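Local coordinates for TnpArep for protein (Escherichia coli, PDB 4ER8) that binds repetitive extragenic palindrome DNA hairpins and cleaves and recombines the mosaic elements that contain them, as a HUH-type tyrosine transposase, at residues T17-N22 with I93-F98; E49-V54 with I63-E68; P57-C62 with A159-I164. One frame throughout, in Å; residues are numbered along the deposited sequence.

Interaction 3 holds the nickel site, interaction 1 lies beside it with its centre about 8 Å away from that of interaction 3, and both touch the bound DNA, probably its guide sequence. Thr17 OG1 joins them: it is 2.5 Å from Ala159 O and 2.7 Å from His61 ND1, on a metal ligand. DA3 of chain B donates from N6 to Gly160 O and, weakly, to Thr17 O. Interaction 2 lies farther from the nickel and the DNA. Its centre is about 18 Å from that of interaction 3, and its nearest atom is about 9 Å from the DNA. It shares strand 59-65 with interaction 3, and Val54 N lies 3.0 Å from His61 O. All three contacts reach the same antiparallel sheet.

Interaction 1 of 3, residues T17-N22 with I93-F98; sequences TVNLRN and IWQPRF. With nucleotides of chain B.
Leu20 and Trp94 form a single backbone bridge, with Gln95 N donating to Asn19 O at 2.7 Å and Arg21 N to Ile93 O at an N-H...O angle of 164°. The bridge ties the end of strand 13-19, in the central antiparallel sheet of the HUH nuclease fold, to the loop before strand 99-102. This loop lines the DNA-binding surface.

On the protein side the packing centres on the Trp94 indole. Leu20 CD1 sits over one face of its six-membered ring in a CH-pi contact, 3.9 Å from the centroid. Val18 CG1, anti to the backbone N (chi1 170°), reaches CZ3 of the same ring at 3.5 Å, from an oblique direction. Trp94 NE1 is bonded to Lys81 O. Val18 CG2, the other branch, meets Phe98 CB at 3.6 Å. Helices 27-30 and 73-87 add further apolar side chains around this cluster.

Other side chains of the contact meet the DNA. Gln95 and Asn19 run side by side and point the same way. The Gln95 chain is extended, and its NE2 comes 3.2 Å from N3 of DA3 of chain B while donating to a guanine N3 of the same DNA. Thr17 O accepts a weak bond from N6 of that adenine. The Arg21 guanidinium is sandwiched: Pro96 CD lies over one face and the base of DG5 of chain B over the opposite one. Its NH1 is held by Asn92 OD1. Arg97 turns away from strand 13-19 and grips the backbone of DC31 of chain B. C6 of that cytosine lies over the centre of its guanidinium, while NE donates to OP2 of the same nucleotide at 2.8 Å.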
loop_
_atom_site.group_PDB
_atom_site.type_symbol
_atom_site.label_atom_id
_atom_site.label_comp_id
_atom_site.label_asym_id
_atom_site.label_seq_id
_atom_site.Cartn_x
_atom_site.Cartn_y
_atom_site.Cartn_z
ATOM N N THR A 17 5.251 0.483 -1.577
ATOM C CA THR A 17 4.671 0.129 -2.869
ATOM C C THR A 17 5.111 -1.304 -3.033
ATOM O O THR A 17 6.332 -1.624 -2.970
ATOM C CB THR A 17 5.243 0.981 -4.039
ATOM O OG1 THR A 17 4.762 2.337 -3.957
ATOM C CG2 THR A 17 4.771 0.434 -5.383
ATOM N N VAL A 18 4.130 -2.196 -3.175
ATOM C CA VAL A 18 4.421 -3.606 -3.395
ATOM C C VAL A 18 3.733 -4.005 -4.713
ATOM O O VAL A 18 2.520 -3.776 -4.926
ATOM C CB VAL A 18 3.926 -4.422 -2.254
ATOM C CG1 VAL A 18 4.012 -5.850 -2.577
ATOM C CG2 VAL A 18 4.688 -4.086 -0.952
ATOM N N ASN A 19 4.529 -4.555 -5.620
ATOM C CA ASN A 19 4.043 -4.906 -6.927
ATOM C C ASN A 19 4.007 -6.389 -7.106
ATOM O O ASN A 19 4.876 -7.125 -6.634
ATOM C CB ASN A 19 4.940 -4.342 -8.014
ATOM C CG ASN A 19 4.893 -2.831 -8.102
ATOM O OD1 ASN A 19 5.914 -2.180 -7.939
ATOM N ND2 ASN A 19 3.723 -2.266 -8.380
ATOM N N LEU A 20 2.975 -6.821 -7.815
ATOM C CA LEU A 20 2.903 -8.161 -8.336
ATOM C C LEU A 20 3.849 -8.151 -9.530
ATOM O O LEU A 20 3.939 -7.123 -10.267
ATOM C CB LEU A 20 1.482 -8.440 -8.780
ATOM C CG LEU A 20 0.845 -9.666 -8.161
ATOM C CD1 LEU A 20 1.251 -9.830 -6.709
ATOM C CD2 LEU A 20 -0.631 -9.536 -8.293
ATOM N N ARG A 21 4.568 -9.269 -9.686
ATOM C CA ARG A 21 5.506 -9.508 -10.789
ATOM C C ARG A 21 4.872 -9.347 -12.190
ATOM O O ARG A 21 5.476 -8.761 -13.072
ATOM C CB ARG A 21 6.134 -10.899 -10.631
ATOM C CG ARG A 21 7.301 -11.176 -11.555
ATOM C CD ARG A 21 8.376 -11.989 -10.873
ATOM N NE ARG A 21 9.630 -11.245 -10.958
ATOM C CZ ARG A 21 10.663 -11.453 -10.155
ATOM N NH1 ARG A 21 10.618 -12.388 -9.217
ATOM N NH2 ARG A 21 11.738 -10.711 -10.271
ATOM N N ASN A 22 3.637 -9.829 -12.343
ATOM C CA ASN A 22 2.899 -9.896 -13.629
ATOM C C ASN A 22 1.921 -8.706 -13.876
ATOM O O ASN A 22 0.910 -8.536 -13.180
ATOM C CB ASN A 22 2.212 -11.287 -13.703
ATOM C CG ASN A 22 1.218 -11.441 -14.865
ATOM O OD1 ASN A 22 1.255 -10.739 -15.885
ATOM N ND2 ASN A 22 0.315 -12.399 -14.693
ATOM N N ILE A 93 4.891 -14.836 -7.107
ATOM C CA ILE A 93 4.039 -13.785 -7.662
ATOM C C ILE A 93 4.544 -12.354 -7.430
ATOM O O ILE A 93 4.265 -11.480 -8.237
ATOM C CB ILE A 93 2.609 -13.895 -7.113
ATOM C CG1 ILE A 93 2.602 -13.707 -5.576
ATOM C CG2 ILE A 93 1.992 -15.225 -7.573
ATOM C CD1 ILE A 93 1.251 -13.944 -4.891
ATOM N N TRP A 94 5.270 -12.135 -6.331
ATOM C CA TRP A 94 5.685 -10.800 -5.885
ATOM C C TRP A 94 6.879 -10.219 -6.607
ATOM O O TRP A 94 7.857 -10.912 -6.800
ATOM C CB TRP A 94 6.051 -10.875 -4.398
ATOM C CG TRP A 94 4.845 -11.210 -3.552
ATOM C CD1 TRP A 94 4.628 -12.358 -2.825
ATOM C CD2 TRP A 94 3.665 -10.406 -3.393
ATOM N NE1 TRP A 94 3.383 -12.306 -2.221
ATOM C CE2 TRP A 94 2.781 -11.118 -2.547
ATOM C CE3 TRP A 94 3.277 -9.149 -3.876
ATOM C CZ2 TRP A 94 1.534 -10.612 -2.168
ATOM C CZ3 TRP A 94 2.035 -8.636 -3.500
ATOM C CH2 TRP A 94 1.176 -9.372 -2.657
ATOM N N GLN A 95 6.853 -8.937 -6.954
ATOM C CA GLN A 95 8.143 -8.268 -7.143
ATOM C C GLN A 95 8.933 -8.358 -5.816
ATOM O O GLN A 95 8.420 -8.048 -4.746
ATOM C CB GLN A 95 8.037 -6.826 -7.659
ATOM C CG GLN A 95 9.277 -5.983 -7.349
ATOM C CD GLN A 95 9.402 -4.742 -8.177
ATOM O OE1 GLN A 95 8.414 -4.170 -8.616
ATOM N NE2 GLN A 95 10.620 -4.300 -8.398
ATOM N N PRO A 96 10.158 -8.875 -5.878
ATOM C CA PRO A 96 10.944 -9.015 -4.668
ATOM C C PRO A 96 11.036 -7.701 -3.896
ATOM O O PRO A 96 10.965 -6.606 -4.477
ATOM C CB PRO A 96 12.337 -9.396 -5.225
ATOM C CG PRO A 96 12.003 -10.249 -6.426
ATOM C CD PRO A 96 10.840 -9.467 -7.047
ATOM N N ARG A 97 11.226 -7.839 -2.590
ATOM C CA ARG A 97 11.196 -6.740 -1.648
ATOM C C ARG A 97 10.072 -5.749 -1.990
ATOM O O ARG A 97 8.969 -6.178 -2.333
ATOM C CB ARG A 97 12.578 -6.130 -1.537
ATOM C CG ARG A 97 13.666 -7.205 -1.463
ATOM C CD ARG A 97 15.058 -6.609 -1.417
ATOM N NE ARG A 97 15.261 -5.802 -0.221
ATOM C CZ ARG A 97 16.377 -5.155 0.088
ATOM N NH1 ARG A 97 17.432 -5.242 -0.705
ATOM N NH2 ARG A 97 16.454 -4.450 1.212
ATOM N N PHE A 98 10.346 -4.446 -1.865
ATOM C CA PHE A 98 9.321 -3.397 -1.930
ATOM C C PHE A 98 9.971 -2.012 -1.787
ATOM O O PHE A 98 11.089 -1.889 -1.263
ATOM C CB PHE A 98 8.296 -3.579 -0.804
ATOM C CG PHE A 98 8.911 -3.598 0.563
ATOM C CD1 PHE A 98 9.081 -2.409 1.287
ATOM C CD2 PHE A 98 9.312 -4.808 1.160
ATOM C CE1 PHE A 98 9.672 -2.411 2.559
ATOM C CE2 PHE A 98 9.883 -4.815 2.452
ATOM C CZ PHE A 98 10.088 -3.608 3.135
ATOM P P DG B 5 13.570 -7.972 -11.367
ATOM O OP1 DG B 5 13.887 -7.984 -12.823
ATOM O OP2 DG B 5 12.454 -8.780 -10.868
ATOM O "O5'" DG B 5 14.795 -8.379 -10.448
ATOM C "C5'" DG B 5 14.561 -8.623 -9.080
ATOM C "C4'" DG B 5 15.181 -9.953 -8.741
ATOM O "O4'" DG B 5 14.315 -10.999 -9.250
ATOM C "C3'" DG B 5 16.557 -10.266 -9.353
ATOM O "O3'" DG B 5 17.375 -10.724 -8.313
ATOM C "C2'" DG B 5 16.294 -11.431 -10.307
ATOM C "C1'" DG B 5 15.146 -12.112 -9.594
ATOM N N9 DG B 5 14.225 -13.002 -10.285
ATOM C C8 DG B 5 13.745 -14.193 -9.768
ATOM N N7 DG B 5 12.844 -14.740 -10.544
ATOM C C5 DG B 5 12.727 -13.834 -11.620
ATOM C C6 DG B 5 11.922 -13.890 -12.804
ATOM O O6 DG B 5 11.128 -14.791 -13.140
ATOM N N1 DG B 5 12.078 -12.783 -13.649
ATOM C C2 DG B 5 12.912 -11.717 -13.383
ATOM N N2 DG B 5 12.930 -10.740 -14.313
ATOM N N3 DG B 5 13.697 -11.658 -12.299
ATOM C C4 DG B 5 13.558 -12.756 -11.471
ATOM P P DA B 3 18.314 2.006 -5.797
ATOM O OP1 DA B 3 18.709 0.698 -5.272
ATOM O OP2 DA B 3 19.403 2.733 -6.458
ATOM O "O5'" DA B 3 17.035 2.092 -6.750
ATOM C "C5'" DA B 3 15.785 1.550 -6.386
ATOM C "C4'" DA B 3 15.832 0.023 -6.545
ATOM O "O4'" DA B 3 14.581 -0.556 -6.112
ATOM C "C3'" DA B 3 16.082 -0.531 -7.926
ATOM O "O3'" DA B 3 16.682 -1.750 -7.745
ATOM C "C2'" DA B 3 14.662 -0.717 -8.445
ATOM C "C1'" DA B 3 13.958 -1.219 -7.178
ATOM N N9 DA B 3 12.540 -0.917 -6.959
ATOM C C8 DA B 3 11.837 0.205 -7.306
ATOM N N7 DA B 3 10.581 0.168 -6.932
ATOM C C5 DA B 3 10.447 -1.064 -6.307
ATOM C C6 DA B 3 9.350 -1.717 -5.691
ATOM N N6 DA B 3 8.086 -1.214 -5.576
ATOM N N1 DA B 3 9.612 -2.921 -5.147
ATOM C C2 DA B 3 10.836 -3.418 -5.240
ATOM N N3 DA B 3 11.917 -2.909 -5.810
ATOM C C4 DA B 3 11.650 -1.720 -6.310
ATOM P P DC B 31 13.702 -5.573 3.490
ATOM O OP1 DC B 31 13.244 -4.405 4.235
ATOM O OP2 DC B 31 13.691 -5.618 2.039
ATOM O "O5'" DC B 31 15.179 -5.882 3.996
ATOM C "C5'" DC B 31 15.580 -5.839 5.390
ATOM C "C4'" DC B 31 17.102 -5.965 5.495
ATOM O "O4'" DC B 31 17.424 -7.285 4.979
ATOM C "C3'" DC B 31 17.922 -4.962 4.650
ATOM O "O3'" DC B 31 18.666 -4.296 5.570
ATOM C "C2'" DC B 31 18.852 -5.799 3.793
ATOM C "C1'" DC B 31 18.643 -7.220 4.295
ATOM N N1 DC B 31 18.434 -8.136 3.185
ATOM C C2 DC B 31 19.362 -9.133 2.939
ATOM O O2 DC B 31 20.326 -9.167 3.720
ATOM N N3 DC B 31 19.139 -9.973 1.886
ATOM C C4 DC B 31 18.056 -9.861 1.088
ATOM N N4 DC B 31 17.826 -10.710 0.035
ATOM C C5 DC B 31 17.121 -8.822 1.335
ATOM C C6 DC B 31 17.337 -8.003 2.372
#

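Interaction 2 of 3, residues E49-V54 with I63-E68; sequences EINAWV and IWTLPE
The Trp53 and Trp64 indoles meet obliquely, with planes at 43°, on one side of the beta hairpin of strands 49-55 and 59-65. Trp53 CZ3 lies at the edge of the Trp64 ring, near its plane, 3.4 Å from NE1. Ile50 CG2 lies at the edge of the Trp53 ring, in its plane. Trp77 of helix 73-87 stacks on Trp64, and Phe48 and Phe16 also meet this indole. Trp53 CG, anti to the backbone N (chi1 -157°), sends the indole out on the side where Trp64 lies. The hairpin presents an aromatic surface to helices 73-87 and 32-45.

The axes of the two short strand segments come within 4.7 Å and run antiparallel. Glu49 and Thr65 are a hydrogen-bonded pair: Glu49 N donates to Thr65 O, and Thr65 N returns a bond to Glu49 O. Ile50 and Trp64 are a non-hydrogen-bonded pair. The register then slips by one residue in a classic beta bulge, where Asn51 and Ala52 both face Ile63. Both of their N-H groups give weak bonds to Ile63 O. Regular pairing resumes as Ile63 N donates to Ala52 O at 2.8 Å.

At the bulge the Asn51 side chain points toward strand 59-65. It crosses Ile63 at about a right angle, with CB 3.6 Å from Ile63 CG2. Tyr109 OH bonds Asn51 OD1, so both ends of the amide have a partner. Thr13 OG1 is a second partner of Thr65 OG1. The Thr65 hydroxyl oxygen lies near the Asn51 amide plane and accepts a bond from ND2 at an N-H...O angle of 157°.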
loop_
_atom_site.group_PDB
_atom_site.type_symbol
_atom_site.label_atom_id
_atom_site.label_comp_id
_atom_site.label_asym_id
_atom_site.label_seq_id
_atom_site.Cartn_x
_atom_site.Cartn_y
_atom_site.Cartn_z
ATOM N N GLU A 49 -0.411 0.604 12.699
ATOM C CA GLU A 49 -1.540 1.402 12.247
ATOM C C GLU A 49 -1.499 1.603 10.720
ATOM O O GLU A 49 -0.495 2.088 10.170
ATOM C CB GLU A 49 -1.573 2.747 12.984
ATOM C CG GLU A 49 -2.992 3.199 13.386
ATOM C CD GLU A 49 -3.166 4.722 13.307
ATOM O OE1 GLU A 49 -4.302 5.179 12.988
ATOM O OE2 GLU A 49 -2.170 5.461 13.541
ATOM N N ILE A 50 -2.572 1.184 10.052
ATOM C CA ILE A 50 -2.768 1.469 8.649
ATOM C C ILE A 50 -3.275 2.905 8.494
ATOM O O ILE A 50 -4.476 3.161 8.625
ATOM C CB ILE A 50 -3.789 0.536 8.003
ATOM C CG1 ILE A 50 -3.356 -0.928 8.139
ATOM C CG2 ILE A 50 -3.970 0.905 6.533
ATOM C CD1 ILE A 50 -4.264 -1.976 7.395
ATOM N N ASN A 51 -2.357 3.832 8.203
ATOM C CA ASN A 51 -2.717 5.206 7.901
ATOM C C ASN A 51 -3.531 5.249 6.607
ATOM O O ASN A 51 -4.599 5.887 6.564
ATOM C CB ASN A 51 -1.476 6.069 7.788
ATOM C CG ASN A 51 -0.828 6.327 9.121
ATOM O OD1 ASN A 51 -1.264 7.186 9.860
ATOM N ND2 ASN A 51 0.233 5.598 9.428
ATOM N N ALA A 52 -3.048 4.556 5.574
ATOM C CA ALA A 52 -3.812 4.406 4.356
ATOM C C ALA A 52 -3.358 3.231 3.491
ATOM O O ALA A 52 -2.232 2.767 3.611
ATOM C CB ALA A 52 -3.796 5.688 3.556
ATOM N N TRP A 53 -4.237 2.769 2.604
ATOM C CA TRP A 53 -3.871 1.677 1.742
ATOM C C TRP A 53 -4.768 1.666 0.497
ATOM O O TRP A 53 -5.961 1.880 0.633
ATOM C CB TRP A 53 -4.031 0.396 2.556
ATOM C CG TRP A 53 -3.262 -0.802 2.127
ATOM C CD1 TRP A 53 -3.129 -1.301 0.856
ATOM C CD2 TRP A 53 -2.579 -1.719 2.996
ATOM N NE1 TRP A 53 -2.362 -2.454 0.890
ATOM C CE2 TRP A 53 -2.038 -2.735 2.194
ATOM C CE3 TRP A 53 -2.374 -1.772 4.386
ATOM C CZ2 TRP A 53 -1.294 -3.792 2.736
ATOM C CZ3 TRP A 53 -1.633 -2.808 4.919
ATOM C CH2 TRP A 53 -1.093 -3.801 4.105
ATOM N N VAL A 54 -4.195 1.488 -0.701
ATOM C CA VAL A 54 -4.963 1.023 -1.860
ATOM C C VAL A 54 -4.475 -0.341 -2.311
ATOM O O VAL A 54 -3.281 -0.662 -2.238
ATOM C CB VAL A 54 -4.754 1.823 -3.138
ATOM C CG1 VAL A 54 -5.796 2.836 -3.325
ATOM C CG2 VAL A 54 -3.337 2.360 -3.236
ATOM N N ILE A 63 0.481 3.347 3.626
ATOM C CA ILE A 63 1.209 4.040 4.712
ATOM C C ILE A 63 0.995 3.406 6.095
ATOM O O ILE A 63 -0.158 3.201 6.503
ATOM C CB ILE A 63 0.806 5.494 4.804
ATOM C CG1 ILE A 63 1.084 6.209 3.477
ATOM C CG2 ILE A 63 1.587 6.151 5.897
ATOM C CD1 ILE A 63 0.366 7.580 3.317
ATOM N N TRP A 64 2.088 3.096 6.791
ATOM C CA TRP A 64 2.012 2.496 8.147
ATOM C C TRP A 64 2.691 3.348 9.186
ATOM O O TRP A 64 3.615 4.109 8.892
ATOM C CB TRP A 64 2.742 1.151 8.268
ATOM C CG TRP A 64 2.327 0.069 7.372
ATOM C CD1 TRP A 64 1.199 0.009 6.633
ATOM C CD2 TRP A 64 3.023 -1.168 7.164
ATOM N NE1 TRP A 64 1.173 -1.171 5.918
ATOM C CE2 TRP A 64 2.273 -1.918 6.248
ATOM C CE3 TRP A 64 4.213 -1.704 7.658
ATOM C CZ2 TRP A 64 2.685 -3.188 5.787
ATOM C CZ3 TRP A 64 4.631 -2.975 7.198
ATOM C CH2 TRP A 64 3.867 -3.692 6.273
ATOM N N THR A 65 2.270 3.176 10.421
ATOM C CA THR A 65 2.937 3.821 11.539
ATOM C C THR A 65 3.116 2.715 12.541
ATOM O O THR A 65 2.149 2.036 12.909
ATOM C CB THR A 65 2.067 4.911 12.172
ATOM O OG1 THR A 65 1.939 6.004 11.254
ATOM C CG2 THR A 65 2.687 5.406 13.499
ATOM N N LEU A 66 4.345 2.519 12.975
ATOM C CA LEU A 66 4.632 1.399 13.839
ATOM C C LEU A 66 4.636 1.848 15.310
ATOM O O LEU A 66 4.944 3.015 15.600
ATOM C CB LEU A 66 5.969 0.726 13.454
ATOM C CG LEU A 66 6.206 0.133 12.059
ATOM C CD1 LEU A 66 7.411 -0.783 12.087
ATOM C CD2 LEU A 66 5.047 -0.630 11.511
ATOM N N PRO A 67 4.323 0.910 16.230
ATOM C CA PRO A 67 4.307 1.092 17.667
ATOM C C PRO A 67 5.552 1.797 18.166
ATOM O O PRO A 67 6.563 1.853 17.468
ATOM C CB PRO A 67 4.320 -0.343 18.171
ATOM C CG PRO A 67 3.555 -1.097 17.123
ATOM C CD PRO A 67 4.016 -0.491 15.858
ATOM N N GLU A 68 5.486 2.347 19.370
ATOM C CA GLU A 68 6.645 3.029 19.926
ATOM C C GLU A 68 7.714 1.964 20.090
ATOM O O GLU A 68 7.387 0.821 20.355
ATOM C CB GLU A 68 6.308 3.700 21.261
ATOM C CG GLU A 68 7.314 4.781 21.655
ATOM C CD GLU A 68 7.657 5.732 20.466
ATOM O OE1 GLU A 68 8.644 5.427 19.714
ATOM O OE2 GLU A 68 6.927 6.757 20.283
#

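Interaction 3 of 3, residues P57-C62 with A159-I164; sequences PEHMHC and AGERII. With NI (nickel (II) ion), chain C; nucleotides of chain B.
Glu58 reaches Arg162 through one carboxylate oxygen, OE2, in a salt bridge to NH1. OE2 lies at the edge of the guanidinium, and the two planes are 50° apart. Arg162 NH1 also gives a weak bond to Glu58 O. The other oxygen, OE1, takes the N-H of His59 ND1 at 2.7 Å on its syn side, close to the imidazole plane. An alanine in place of Glu58 would probably leave His59 ND1 without this acceptor, the ring then held mainly through its nickel bond, and Arg162 without its salt-bridge mate.

His59 is the first histidine of the HUH motif, in which two histidines flank a hydrophobic residue, here Met60. With CG between the backbone N and the carbonyl carbon (chi1 78°), its ring lies on the metal side, and NE2 binds the nickel ion at 2.1 Å. His61 NE2 binds nickel at 2.0 Å. Its ND1 is held by Thr17 OG1, a second-shell partner.

The Glu161 side chain crosses both imidazoles at about a right angle and binds the nickel in bidentate fashion, OE1 at 2.3 Å and OE2 at 2.1 Å. Tyr115 OH also bonds OE2. Asn119 and His123 complete the site. The backbone beside these ligands reads the DNA: Glu161 O accepts from N1 of DG4 of chain B at 2.6 Å, and Gly160 O accepts from N2 of DG4 and N6 of DA3 of chain B.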
loop_
_atom_site.group_PDB
_atom_site.type_symbol
_atom_site.label_atom_id
_atom_site.label_comp_id
_atom_site.label_asym_id
_atom_site.label_seq_id
_atom_site.Cartn_x
_atom_site.Cartn_y
_atom_site.Cartn_z
ATOM N N PRO A 57 -5.348 -4.079 -8.998
ATOM C CA PRO A 57 -5.393 -5.491 -9.351
ATOM C C PRO A 57 -4.024 -6.116 -9.269
ATOM O O PRO A 57 -3.913 -7.262 -8.844
ATOM C CB PRO A 57 -5.887 -5.484 -10.795
ATOM C CG PRO A 57 -6.516 -4.110 -10.985
ATOM C CD PRO A 57 -5.717 -3.203 -10.123
ATOM N N GLU A 58 -2.980 -5.360 -9.607
ATOM C CA GLU A 58 -1.615 -5.929 -9.650
ATOM C C GLU A 58 -0.512 -5.269 -8.809
ATOM O O GLU A 58 0.656 -5.577 -9.024
ATOM C CB GLU A 58 -1.119 -6.037 -11.101
ATOM C CG GLU A 58 -1.434 -4.809 -11.963
ATOM C CD GLU A 58 -0.949 -3.522 -11.349
ATOM O OE1 GLU A 58 -1.782 -2.723 -10.872
ATOM O OE2 GLU A 58 0.270 -3.297 -11.334
ATOM N N HIS A 59 -0.852 -4.387 -7.870
ATOM C CA HIS A 59 0.125 -3.769 -6.964
ATOM C C HIS A 59 -0.631 -2.978 -5.930
ATOM O O HIS A 59 -1.849 -2.794 -6.049
ATOM C CB HIS A 59 1.106 -2.854 -7.727
ATOM C CG HIS A 59 0.567 -1.502 -8.097
ATOM N ND1 HIS A 59 -0.412 -1.314 -9.052
ATOM C CD2 HIS A 59 0.936 -0.258 -7.694
ATOM C CE1 HIS A 59 -0.633 -0.014 -9.206
ATOM N NE2 HIS A 59 0.161 0.647 -8.378
ATOM N N MET A 60 0.066 -2.506 -4.912
ATOM C CA MET A 60 -0.591 -1.755 -3.890
ATOM C C MET A 60 0.386 -0.742 -3.359
ATOM O O MET A 60 1.603 -0.927 -3.494
ATOM C CB MET A 60 -1.121 -2.683 -2.791
ATOM C CG MET A 60 -0.123 -3.451 -1.949
ATOM S SD MET A 60 -0.896 -4.955 -1.158
ATOM C CE MET A 60 0.514 -5.685 -0.421
ATOM N N HIS A 61 -0.145 0.335 -2.788
ATOM C CA HIS A 61 0.629 1.343 -2.105
ATOM C C HIS A 61 0.024 1.524 -0.749
ATOM O O HIS A 61 -1.202 1.457 -0.617
ATOM C CB HIS A 61 0.477 2.663 -2.813
ATOM C CG HIS A 61 0.864 2.634 -4.247
ATOM N ND1 HIS A 61 2.178 2.692 -4.665
ATOM C CD2 HIS A 61 0.114 2.588 -5.371
ATOM C CE1 HIS A 61 2.224 2.653 -5.987
ATOM N NE2 HIS A 61 0.985 2.605 -6.441
ATOM N N CYS A 62 0.830 1.799 0.266
ATOM C CA CYS A 62 0.211 2.064 1.568
ATOM C C CYS A 62 1.085 2.868 2.543
ATOM O O CYS A 62 2.270 3.070 2.308
ATOM C CB CYS A 62 -0.236 0.753 2.178
ATOM S SG CYS A 62 1.159 -0.233 2.629
ATOM N N ALA A 159 7.905 6.795 -6.705
ATOM C CA ALA A 159 7.019 6.243 -5.679
ATOM C C ALA A 159 6.983 4.703 -5.726
ATOM O O ALA A 159 6.040 4.076 -5.235
ATOM C CB ALA A 159 5.636 6.786 -5.907
ATOM N N GLY A 160 7.978 4.101 -6.355
ATOM C CA GLY A 160 8.045 2.667 -6.458
ATOM C C GLY A 160 7.219 2.021 -7.548
ATOM O O GLY A 160 7.279 0.798 -7.707
ATOM N N GLU A 161 6.434 2.803 -8.302
ATOM C CA GLU A 161 5.668 2.209 -9.430
ATOM C C GLU A 161 6.542 1.411 -10.423
ATOM O O GLU A 161 7.723 1.740 -10.669
ATOM C CB GLU A 161 4.837 3.240 -10.195
ATOM C CG GLU A 161 3.914 4.146 -9.349
ATOM C CD GLU A 161 2.576 3.533 -8.996
ATOM O OE1 GLU A 161 2.378 2.303 -9.146
ATOM O OE2 GLU A 161 1.689 4.289 -8.551
ATOM N N ARG A 162 5.942 0.354 -10.987
ATOM C CA ARG A 162 6.564 -0.396 -12.071
ATOM C C ARG A 162 6.853 0.522 -13.263
ATOM O O ARG A 162 6.102 1.478 -13.517
ATOM C CB ARG A 162 5.728 -1.612 -12.450
ATOM C CG ARG A 162 4.625 -1.362 -13.397
ATOM C CD ARG A 162 3.485 -2.394 -13.208
ATOM N NE ARG A 162 3.987 -3.749 -13.214
ATOM C CZ ARG A 162 3.453 -4.759 -12.547
ATOM N NH1 ARG A 162 2.377 -4.592 -11.798
ATOM N NH2 ARG A 162 4.022 -5.955 -12.626
ATOM N N ILE A 163 7.975 0.254 -13.931
ATOM C CA ILE A 163 8.376 0.951 -15.153
ATOM C C ILE A 163 7.252 0.870 -16.190
ATOM O O ILE A 163 6.726 -0.222 -16.447
ATOM C CB ILE A 163 9.714 0.366 -15.736
ATOM C CG1 ILE A 163 9.785 -1.163 -15.580
ATOM C CG2 ILE A 163 10.935 0.906 -14.975
ATOM C CD1 ILE A 163 8.586 -2.055 -16.232
ATOM N N ILE A 164 6.854 2.018 -16.752
ATOM C CA ILE A 164 5.830 2.029 -17.819
ATOM C C ILE A 164 6.507 1.805 -19.164
ATOM O O ILE A 164 7.181 2.691 -19.705
ATOM C CB ILE A 164 4.862 3.311 -17.841
ATOM C CG1 ILE A 164 5.630 4.653 -17.780
ATOM C CG2 ILE A 164 3.802 3.234 -16.721
ATOM C CD1 ILE A 164 4.892 5.848 -18.440
HETATM NI NI NI C . 0.300 2.730 -8.315
ATOM P P DG B 4 17.355 -2.591 -8.981
ATOM O OP1 DG B 4 18.365 -3.464 -8.347
ATOM O OP2 DG B 4 17.667 -1.658 -10.085
ATOM O "O5'" DG B 4 16.240 -3.602 -9.497
ATOM C "C5'" DG B 4 15.618 -4.526 -8.644
ATOM C "C4'" DG B 4 14.323 -4.962 -9.303
ATOM O "O4'" DG B 4 13.521 -3.761 -9.455
ATOM C "C3'" DG B 4 14.432 -5.557 -10.712
ATOM O "O3'" DG B 4 13.364 -6.444 -10.881
ATOM C "C2'" DG B 4 14.209 -4.347 -11.619
ATOM C "C1'" DG B 4 13.109 -3.643 -10.835
ATOM N N9 DG B 4 12.912 -2.208 -11.116
ATOM C C8 DG B 4 13.780 -1.337 -11.725
ATOM N N7 DG B 4 13.351 -0.111 -11.817
ATOM C C5 DG B 4 12.100 -0.165 -11.218
ATOM C C6 DG B 4 11.130 0.871 -10.994
ATOM O O6 DG B 4 11.228 2.079 -11.323
ATOM N N1 DG B 4 9.973 0.428 -10.325
ATOM C C2 DG B 4 9.804 -0.851 -9.907
ATOM N N2 DG B 4 8.634 -1.111 -9.317
ATOM N N3 DG B 4 10.694 -1.835 -10.107
ATOM C C4 DG B 4 11.823 -1.431 -10.767
ATOM P P DA B 3 18.314 2.006 -5.797
ATOM O OP1 DA B 3 18.709 0.698 -5.272
ATOM O OP2 DA B 3 19.403 2.733 -6.458
ATOM O "O5'" DA B 3 17.035 2.092 -6.750
ATOM C "C5'" DA B 3 15.785 1.550 -6.386
ATOM C "C4'" DA B 3 15.832 0.023 -6.545
ATOM O "O4'" DA B 3 14.581 -0.556 -6.112
ATOM C "C3'" DA B 3 16.082 -0.531 -7.926
ATOM O "O3'" DA B 3 16.682 -1.750 -7.745
ATOM C "C2'" DA B 3 14.662 -0.717 -8.445
ATOM C "C1'" DA B 3 13.958 -1.219 -7.178
ATOM N N9 DA B 3 12.540 -0.917 -6.959
ATOM C C8 DA B 3 11.837 0.205 -7.306
ATOM N N7 DA B 3 10.581 0.168 -6.932
ATOM C C5 DA B 3 10.447 -1.064 -6.307
ATOM C C6 DA B 3 9.350 -1.717 -5.691
ATOM N N6 DA B 3 8.086 -1.214 -5.576
ATOM N N1 DA B 3 9.612 -2.921 -5.147
ATOM C C2 DA B 3 10.836 -3.418 -5.240
ATOM N N3 DA B 3 11.917 -2.909 -5.810
ATOM C C4 DA B 3 11.650 -1.720 -6.310
#